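Local coordinates for protein lysine/ornithine decarboxylase (Vibrio vulnificus, PDB 2PLJ) that probably decarboxylates lysine and ornithine to cadaverine and putrescine with the help of pyridoxal phosphate, held at the mouth of a beta/alpha barrel, at residues A71-V79 with I267-L278; L247-V258 with T284-F294. One frame throughout, in Å; residues are numbered along the deposited sequence.

Contact 1 (A71-V79 with I267-L278)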
# COMPACT_ATOMS: atom_id res chain seq x y z
N ALA A 71 7.90 24.46 17.15
CA ALA A 71 6.77 25.31 16.77
C ALA A 71 5.49 24.85 17.48
O ALA A 71 4.73 25.68 17.99
CB ALA A 71 6.58 25.34 15.27
N LEU A 72 5.27 23.53 17.53
CA LEU A 72 4.08 23.00 18.21
C LEU A 72 4.14 23.22 19.74
O LEU A 72 3.12 23.62 20.35
CB LEU A 72 3.86 21.52 17.88
CG LEU A 72 2.52 20.95 18.40
CD1 LEU A 72 1.31 21.72 17.90
CD2 LEU A 72 2.42 19.50 17.97
N LYS A 73 5.31 22.96 20.33
CA LYS A 73 5.54 23.22 21.76
C LYS A 73 5.22 24.68 22.08
O LYS A 73 4.54 24.99 23.09
CB LYS A 73 6.99 22.89 22.12
CG LYS A 73 7.26 22.92 23.61
CD LYS A 73 8.70 22.54 23.92
CE LYS A 73 8.91 22.48 25.43
NZ LYS A 73 10.35 22.20 25.72
N ASN A 74 5.64 25.60 21.22
CA ASN A 74 5.38 27.00 21.46
C ASN A 74 3.90 27.38 21.28
O ASN A 74 3.39 28.27 21.97
CB ASN A 74 6.32 27.90 20.65
CG ASN A 74 6.60 29.22 21.37
OD1 ASN A 74 5.78 30.14 21.33
ND2 ASN A 74 7.71 29.28 22.10
N ALA A 75 3.23 26.67 20.37
CA ALA A 75 1.80 26.87 20.09
C ALA A 75 0.89 26.27 21.19
O ALA A 75 -0.23 26.76 21.42
CB ALA A 75 1.44 26.27 18.72
N LEU A 76 1.39 25.25 21.87
CA LEU A 76 0.60 24.50 22.84
C LEU A 76 1.40 24.34 24.11
O LEU A 76 1.92 23.25 24.41
CB LEU A 76 0.23 23.10 22.31
CG LEU A 76 -0.94 22.80 21.42
CD1 LEU A 76 -0.83 21.29 21.07
CD2 LEU A 76 -2.31 23.13 22.07
N PRO A 77 1.54 25.45 24.85
CA PRO A 77 2.36 25.39 26.03
C PRO A 77 1.64 24.55 27.08
O PRO A 77 0.41 24.46 27.06
CB PRO A 77 2.47 26.86 26.45
CG PRO A 77 1.26 27.52 25.90
CD PRO A 77 0.99 26.79 24.60
N ASN A 78 2.41 23.92 27.94
CA ASN A 78 1.87 23.09 29.01
C ASN A 78 1.10 21.88 28.50
O ASN A 78 0.13 21.46 29.12
CB ASN A 78 0.97 23.93 29.94
CG ASN A 78 1.72 25.06 30.56
OD1 ASN A 78 1.36 26.23 30.38
ND2 ASN A 78 2.82 24.75 31.25
N VAL A 79 1.50 21.36 27.35
CA VAL A 79 0.97 20.09 26.83
C VAL A 79 2.17 19.19 26.49
O VAL A 79 3.08 19.62 25.77
CB VAL A 79 0.10 20.32 25.55
CG1 VAL A 79 -0.30 19.00 24.88
CG2 VAL A 79 -1.12 21.21 25.90
N ILE A 267 0.16 27.45 13.03
CA ILE A 267 -0.02 26.60 14.21
C ILE A 267 -0.40 27.40 15.49
O ILE A 267 -1.22 26.93 16.28
CB ILE A 267 1.15 25.60 14.43
CG1 ILE A 267 0.74 24.50 15.42
CG2 ILE A 267 2.46 26.33 14.85
CD1 ILE A 267 -0.47 23.67 14.98
N ASP A 268 0.21 28.58 15.69
CA ASP A 268 -0.15 29.43 16.87
C ASP A 268 -1.61 29.81 16.88
O ASP A 268 -2.29 29.69 17.92
CB ASP A 268 0.67 30.72 16.99
CG ASP A 268 2.13 30.47 17.13
OD1 ASP A 268 2.50 29.39 17.62
OD2 ASP A 268 2.91 31.39 16.77
N GLN A 269 -2.09 30.26 15.73
CA GLN A 269 -3.49 30.69 15.57
C GLN A 269 -4.43 29.51 15.72
O GLN A 269 -5.49 29.63 16.38
CB GLN A 269 -3.70 31.37 14.23
CG GLN A 269 -3.03 32.72 14.12
CD GLN A 269 -2.97 33.19 12.69
OE1 GLN A 269 -3.87 32.90 11.88
NE2 GLN A 269 -1.90 33.89 12.35
N PHE A 270 -4.03 28.38 15.13
CA PHE A 270 -4.77 27.12 15.26
C PHE A 270 -4.96 26.73 16.70
O PHE A 270 -6.08 26.40 17.10
CB PHE A 270 -4.06 26.00 14.50
CG PHE A 270 -4.88 24.76 14.36
CD1 PHE A 270 -5.72 24.59 13.25
CD2 PHE A 270 -4.78 23.74 15.32
CE1 PHE A 270 -6.46 23.42 13.08
CE2 PHE A 270 -5.51 22.56 15.17
CZ PHE A 270 -6.34 22.38 14.05
N CYS A 271 -3.89 26.82 17.49
CA CYS A 271 -3.93 26.33 18.88
C CYS A 271 -4.51 27.31 19.90
O CYS A 271 -4.81 26.91 21.02
CB CYS A 271 -2.55 25.85 19.32
SG CYS A 271 -2.02 24.38 18.37
N ALA A 272 -4.59 28.58 19.52
CA ALA A 272 -5.15 29.65 20.39
C ALA A 272 -6.48 29.23 21.06
O ALA A 272 -6.56 29.25 22.31
CB ALA A 272 -5.28 30.98 19.60
N PRO A 273 -7.52 28.86 20.27
CA PRO A 273 -8.80 28.44 20.90
C PRO A 273 -8.68 27.15 21.70
O PRO A 273 -9.42 26.96 22.66
CB PRO A 273 -9.77 28.25 19.72
CG PRO A 273 -8.96 28.27 18.50
CD PRO A 273 -7.61 28.86 18.80
N ILE A 274 -7.75 26.29 21.29
CA ILE A 274 -7.46 25.06 22.03
C ILE A 274 -6.93 25.42 23.43
O ILE A 274 -7.48 24.96 24.46
CB ILE A 274 -6.43 24.16 21.28
CG1 ILE A 274 -6.94 23.84 19.85
CG2 ILE A 274 -6.19 22.90 22.08
CD1 ILE A 274 -6.04 22.89 19.06
N ASN A 275 -5.90 26.25 23.48
CA ASN A 275 -5.35 26.74 24.74
C ASN A 275 -6.42 27.35 25.66
O ASN A 275 -6.39 27.14 26.87
CB ASN A 275 -4.23 27.75 24.49
CG ASN A 275 -2.99 27.10 23.87
OD1 ASN A 275 -2.24 27.74 23.11
ND2 ASN A 275 -2.76 25.83 24.20
N GLU A 276 -7.35 28.09 25.06
CA GLU A 276 -8.43 28.71 25.84
C GLU A 276 -9.35 27.68 26.46
O GLU A 276 -9.71 27.80 27.63
CB GLU A 276 -9.22 29.66 24.96
CG GLU A 276 -8.42 30.85 24.49
CD GLU A 276 -9.18 31.70 23.49
OE1 GLU A 276 -10.38 31.98 23.73
OE2 GLU A 276 -8.58 32.07 22.45
N ALA A 277 -9.73 26.67 25.67
CA ALA A 277 -10.59 25.58 26.17
C ALA A 277 -9.90 24.80 27.30
O ALA A 277 -10.51 24.46 28.31
CB ALA A 277 -11.03 24.67 25.04
N LEU A 278 -8.60 24.58 27.14
CA LEU A 278 -7.82 23.84 28.12
C LEU A 278 -7.73 24.55 29.45
O LEU A 278 -7.70 23.91 30.51
CB LEU A 278 -6.40 23.59 27.57
CG LEU A 278 -6.31 22.58 26.42
CD1 LEU A 278 -4.87 22.50 25.91
CD2 LEU A 278 -6.78 21.19 26.87
O HOH W 1 4.70 28.25 17.23
O HOH W 2 -0.77 29.52 20.37
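In the outer helical layer of the beta/alpha barrel, the last turn of helix 62-75 rests on helix 267-278 through Ala75, whose methyl group faces the partner helix. The two axes approach to 8.9 Å at a crossing angle of -35°, a spacing that suits small residues at the centre. Ala75 CB lies 3.7 Å from Ile267 O and 3.8 Å from Ile267 CG1; a methyl group allows the chains to come this near. With CG1 anti to its backbone N (chi1 -165°), Ile267 also meets Leu72 CD1, and these two side chains cross at about a right angle. Farther along, the branch point of Leu76 sits against sulfur, Leu76 CG being 3.6 Å from Cys271 SG, while its CD2 methyl reaches Ile274 CG2. Cysteine is compact and weakly polar, so it can lie buried between leucine branches. After the helix ends, a type II turn from Leu76 to Val79 completes the connection, and Val79 CG2 touches Leu278 CD1.

Water bridges the polar side of the contact. One molecule donates to Ala75 O at 3.0 Å and to Asp268 O at 2.9 Å, linking carbonyls of both helices. The charged Asp268 belongs on this exposed side. Inward, Leu72 and Ile267 reach Phe294, and Leu76 reaches Phe256. Such neighbouring helices, running in the same general direction and packed over the strands they flank, are typical of the TIM-type beta/alpha barrel.

Contact 2 (L247-V258 with T284-F294). With P3T ((4-{[(4-aminobutyl)amino]methyl}-5-hydroxy-6-methylpyridin-3-yl)methyl dihydrogen phosphate), chain D.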
# COMPACT_ATOMS: atom_id res chain seq x y z
N LEU A 247 -10.17 12.31 37.59
CA LEU A 247 -9.27 11.99 36.46
C LEU A 247 -8.10 12.96 36.38
O LEU A 247 -8.28 14.18 36.54
CB LEU A 247 -10.03 11.97 35.14
CG LEU A 247 -11.25 11.03 35.11
CD1 LEU A 247 -11.77 10.92 33.68
CD2 LEU A 247 -10.93 9.66 35.70
N SER A 248 -6.91 12.42 36.13
CA SER A 248 -5.70 13.24 36.17
C SER A 248 -5.27 13.82 34.83
O SER A 248 -4.51 14.80 34.79
CB SER A 248 -4.53 12.44 36.78
OG SER A 248 -4.03 11.48 35.86
N THR A 249 -5.76 13.25 33.73
CA THR A 249 -5.15 13.49 32.40
C THR A 249 -6.20 13.67 31.31
O THR A 249 -7.20 12.95 31.30
CB THR A 249 -4.24 12.30 32.03
OG1 THR A 249 -3.32 12.03 33.10
CG2 THR A 249 -3.48 12.53 30.71
N LEU A 250 -5.95 14.64 30.41
CA LEU A 250 -6.67 14.77 29.14
C LEU A 250 -5.65 14.66 28.03
O LEU A 250 -4.67 15.41 28.02
CB LEU A 250 -7.38 16.13 29.04
CG LEU A 250 -8.16 16.28 27.74
CD1 LEU A 250 -9.19 15.12 27.62
CD2 LEU A 250 -8.85 17.65 27.67
N ASP A 251 -5.91 13.76 27.09
CA ASP A 251 -5.03 13.57 25.93
C ASP A 251 -5.85 14.03 24.71
O ASP A 251 -6.87 13.42 24.40
CB ASP A 251 -4.68 12.08 25.85
CG ASP A 251 -3.93 11.68 24.59
OD1 ASP A 251 -3.81 12.49 23.63
OD2 ASP A 251 -3.46 10.52 24.59
N ILE A 252 -5.42 15.12 24.05
CA ILE A 252 -6.20 15.74 22.96
C ILE A 252 -5.91 15.19 21.55
O ILE A 252 -6.38 15.72 20.55
CB ILE A 252 -6.10 17.29 22.97
CG1 ILE A 252 -4.64 17.73 22.68
CG2 ILE A 252 -6.62 17.87 24.31
CD1 ILE A 252 -4.50 19.21 22.35
N GLY A 253 -5.15 14.11 21.52
CA GLY A 253 -4.82 13.38 20.29
C GLY A 253 -3.97 14.16 19.29
O GLY A 253 -3.19 15.07 19.67
N GLY A 254 -4.06 13.72 18.04
CA GLY A 254 -3.28 14.30 16.95
C GLY A 254 -4.12 15.18 16.05
O GLY A 254 -5.16 15.72 16.46
N GLY A 255 -3.66 15.33 14.81
CA GLY A 255 -4.51 15.94 13.76
C GLY A 255 -4.17 17.36 13.36
O GLY A 255 -4.83 17.94 12.50
N PHE A 256 -3.14 17.93 13.98
CA PHE A 256 -2.71 19.29 13.67
C PHE A 256 -2.27 19.29 12.22
O PHE A 256 -1.58 18.37 11.78
CB PHE A 256 -1.56 19.70 14.60
CG PHE A 256 -1.86 19.44 16.05
CD1 PHE A 256 -2.74 20.28 16.75
CD2 PHE A 256 -1.38 18.28 16.67
CE1 PHE A 256 -3.05 20.00 18.10
CE2 PHE A 256 -1.69 18.00 18.01
CZ PHE A 256 -2.53 18.87 18.72
N PRO A 257 -2.74 20.29 11.46
CA PRO A 257 -2.56 20.28 10.01
C PRO A 257 -1.27 20.96 9.53
O PRO A 257 -0.70 21.82 10.21
CB PRO A 257 -3.79 21.07 9.52
CG PRO A 257 -3.94 22.17 10.59
CD PRO A 257 -3.59 21.42 11.91
N VAL A 258 -0.85 20.58 8.33
CA VAL A 258 0.30 21.22 7.67
C VAL A 258 -0.09 21.63 6.25
O VAL A 258 -1.09 21.16 5.70
CB VAL A 258 1.53 20.28 7.62
CG1 VAL A 258 1.92 19.85 9.00
CG2 VAL A 258 1.26 19.09 6.72
N THR A 284 -5.53 20.55 38.52
CA THR A 284 -5.04 19.19 38.80
C THR A 284 -5.06 18.24 37.57
O THR A 284 -4.74 17.04 37.70
CB THR A 284 -5.88 18.51 39.89
OG1 THR A 284 -7.24 18.42 39.44
CG2 THR A 284 -5.81 19.28 41.22
N VAL A 285 -5.47 18.74 36.41
CA VAL A 285 -5.45 17.94 35.16
C VAL A 285 -4.25 18.36 34.32
O VAL A 285 -4.00 19.56 34.12
CB VAL A 285 -6.74 18.11 34.31
CG1 VAL A 285 -6.62 17.37 32.93
CG2 VAL A 285 -7.97 17.63 35.08
N HIS A 286 -3.49 17.40 33.87
CA HIS A 286 -2.48 17.76 32.90
C HIS A 286 -2.81 17.17 31.55
O HIS A 286 -3.62 16.22 31.42
CB HIS A 286 -1.11 17.37 33.35
CG HIS A 286 -0.82 15.92 33.23
ND1 HIS A 286 -1.33 14.99 34.10
CD2 HIS A 286 -0.03 15.24 32.37
CE1 HIS A 286 -0.88 13.79 33.77
NE2 HIS A 286 -0.10 13.92 32.71
N VAL A 287 -2.20 17.77 30.54
CA VAL A 287 -2.67 17.60 29.20
C VAL A 287 -1.55 17.02 28.33
O VAL A 287 -0.41 17.44 28.45
CB VAL A 287 -3.19 18.93 28.62
CG1 VAL A 287 -3.76 18.74 27.19
CG2 VAL A 287 -4.27 19.53 29.56
N LEU A 288 -1.94 16.07 27.48
CA LEU A 288 -1.05 15.39 26.50
C LEU A 288 -1.59 15.63 25.09
O LEU A 288 -2.80 15.89 24.91
CB LEU A 288 -1.05 13.85 26.69
CG LEU A 288 -0.98 13.20 28.07
CD1 LEU A 288 -0.90 11.72 27.98
CD2 LEU A 288 0.26 13.78 28.88
N ALA A 289 -0.72 15.53 24.07
CA ALA A 289 -1.23 15.41 22.70
C ALA A 289 -0.39 14.38 21.99
O ALA A 289 0.68 13.98 22.49
CB ALA A 289 -1.16 16.74 21.95
N GLU A 290 -0.84 13.99 20.80
CA GLU A 290 -0.26 12.87 20.04
C GLU A 290 0.03 13.31 18.59
O GLU A 290 -0.48 12.68 17.62
CB GLU A 290 -1.25 11.68 20.00
CG GLU A 290 -1.58 11.04 21.36
CD GLU A 290 -2.87 10.20 21.34
OE1 GLU A 290 -3.20 9.60 22.38
OE2 GLU A 290 -3.55 10.11 20.29
N PRO A 291 0.83 14.38 18.41
CA PRO A 291 1.03 14.88 17.06
C PRO A 291 1.85 13.87 16.23
O PRO A 291 2.83 13.29 16.74
CB PRO A 291 1.81 16.19 17.26
CG PRO A 291 2.61 15.95 18.58
CD PRO A 291 1.64 15.11 19.42
N GLY A 292 1.44 13.66 14.98
CA GLY A 292 2.23 12.85 14.04
C GLY A 292 2.63 13.70 12.86
O GLY A 292 3.77 14.23 12.79
N ARG A 293 1.66 13.87 11.95
CA ARG A 293 1.88 14.55 10.68
C ARG A 293 2.57 15.90 10.85
O ARG A 293 3.45 16.26 10.07
CB ARG A 293 0.54 14.76 9.98
CG ARG A 293 0.65 15.39 8.58
CD ARG A 293 -0.76 15.78 8.03
NE ARG A 293 -1.74 14.68 8.06
CZ ARG A 293 -1.94 13.81 7.06
NH1 ARG A 293 -1.21 13.88 5.93
NH2 ARG A 293 -2.87 12.87 7.18
N PHE A 294 2.15 16.66 11.87
CA PHE A 294 2.69 18.02 11.97
C PHE A 294 4.21 18.01 12.13
O PHE A 294 4.92 18.85 11.60
CB PHE A 294 2.03 18.78 13.14
CG PHE A 294 2.43 20.24 13.19
CD1 PHE A 294 1.75 21.20 12.43
CD2 PHE A 294 3.55 20.63 13.95
CE1 PHE A 294 2.15 22.54 12.44
CE2 PHE A 294 3.96 21.98 14.00
CZ PHE A 294 3.27 22.94 13.24
OAE P3T D . -1.15 14.13 14.03
PAU P3T D . -1.75 13.08 13.00
OAF P3T D . -0.57 12.38 12.17
OAC P3T D . -2.84 13.62 12.08
OAP P3T D . -2.42 11.83 13.78
CAM P3T D . -1.55 11.01 14.67
CAS P3T D . -2.51 10.09 15.44
CAH P3T D . -2.57 10.37 16.81
NAO P3T D . -3.38 9.65 17.60
CAQ P3T D . -4.16 8.69 17.12
CAA P3T D . -5.10 7.93 18.10
CAR P3T D . -4.17 8.38 15.75
OAD P3T D . -4.97 7.40 15.30
CAT P3T D . -3.33 9.11 14.87
CAG P3T D . -3.29 8.76 13.49
NAN P3T D . -4.33 8.15 12.93
CAL P3T D . -4.44 7.69 11.51
CAK P3T D . -4.00 8.76 10.49
CAJ P3T D . -4.09 8.07 9.09
CAI P3T D . -3.68 9.04 7.98
NAB P3T D . -3.95 8.49 6.63
O HOH W 3 -2.61 15.92 10.74
O HOH W 4 -0.22 16.44 13.38
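Strands 249-251 and 286-289 run side by side as parallel neighbours of the beta/alpha barrel, joined through helix 267-278 in a beta-alpha-beta crossover. Backbone bonds alternate between them: Ser248 O takes His286 N, Leu250 N gives to His286 O, Leu250 O takes Leu288 N and Ile252 N gives to Leu288 O. Past the strands Glu290 N still reaches Gly253 O, from above the carbonyl plane.

Apolar contacts follow the alternation. Leu250 and Val287 point to the helix-covered side, where Val287 CG1 meets Ile252 CG2; on the other side Thr249 CG2 touches Leu288 CG at 3.7 Å and lies over one face of the His286 ring. At the end of the strand Ala289 CB meets the edge of the Phe256 ring, and farther on Val258 CG1 packs against Phe294 CD1 at 3.7 Å.

Two acids meet beside the pocket, of which Glu290 lines it. Asp251 OD2 and Glu290 OE1 are 2.4 Å apart, their carboxylate planes nearly perpendicular at 86°. Asp251 OD1 accepts Gly253 N in an Asx turn, which helps fix its rotation. The extended Glu290 chain sets OE2 2.7 Å from the pyridine nitrogen NAO of the cofactor adduct.

These segments hold the phosphate through backbone N-H groups and through two waters that also donate to Phe256 O. Gly254 CA lies 3.3 Å from Glu290 O, and glycine lets the chain pass this close. Arg293 turns its guanidinium to Tyr260, Ser217 and Asp334. Phosphate oxygen OAE receives Gly255 N at 2.9 Å and Gly292 N at 2.8 Å, while OAF receives Arg293 N at 2.7 Å.

The centres of contacts 1 and 2 lie 10 Å apart, and the two pack directly on each other. Along the chain their segments alternate: 71-79, 247-258, 267-278, 284-294, so helix 267-278 of contact 1 is the crossover between the two strands of contact 2. Contact 1 forms part of the helical shell, contact 2 part of the parallel sheet inside it and of the phosphate end of the ligand pocket. Leu72 CD2 meets CB of Pro291, next to the phosphate-binding Gly292, at 3.4 Å, and Ile267 CB meets Phe294 CZ at 3.6 Å. Strand 79-84, entered through Val79, runs beside strand 286-289, so early and late parts of the barrel adjoin here.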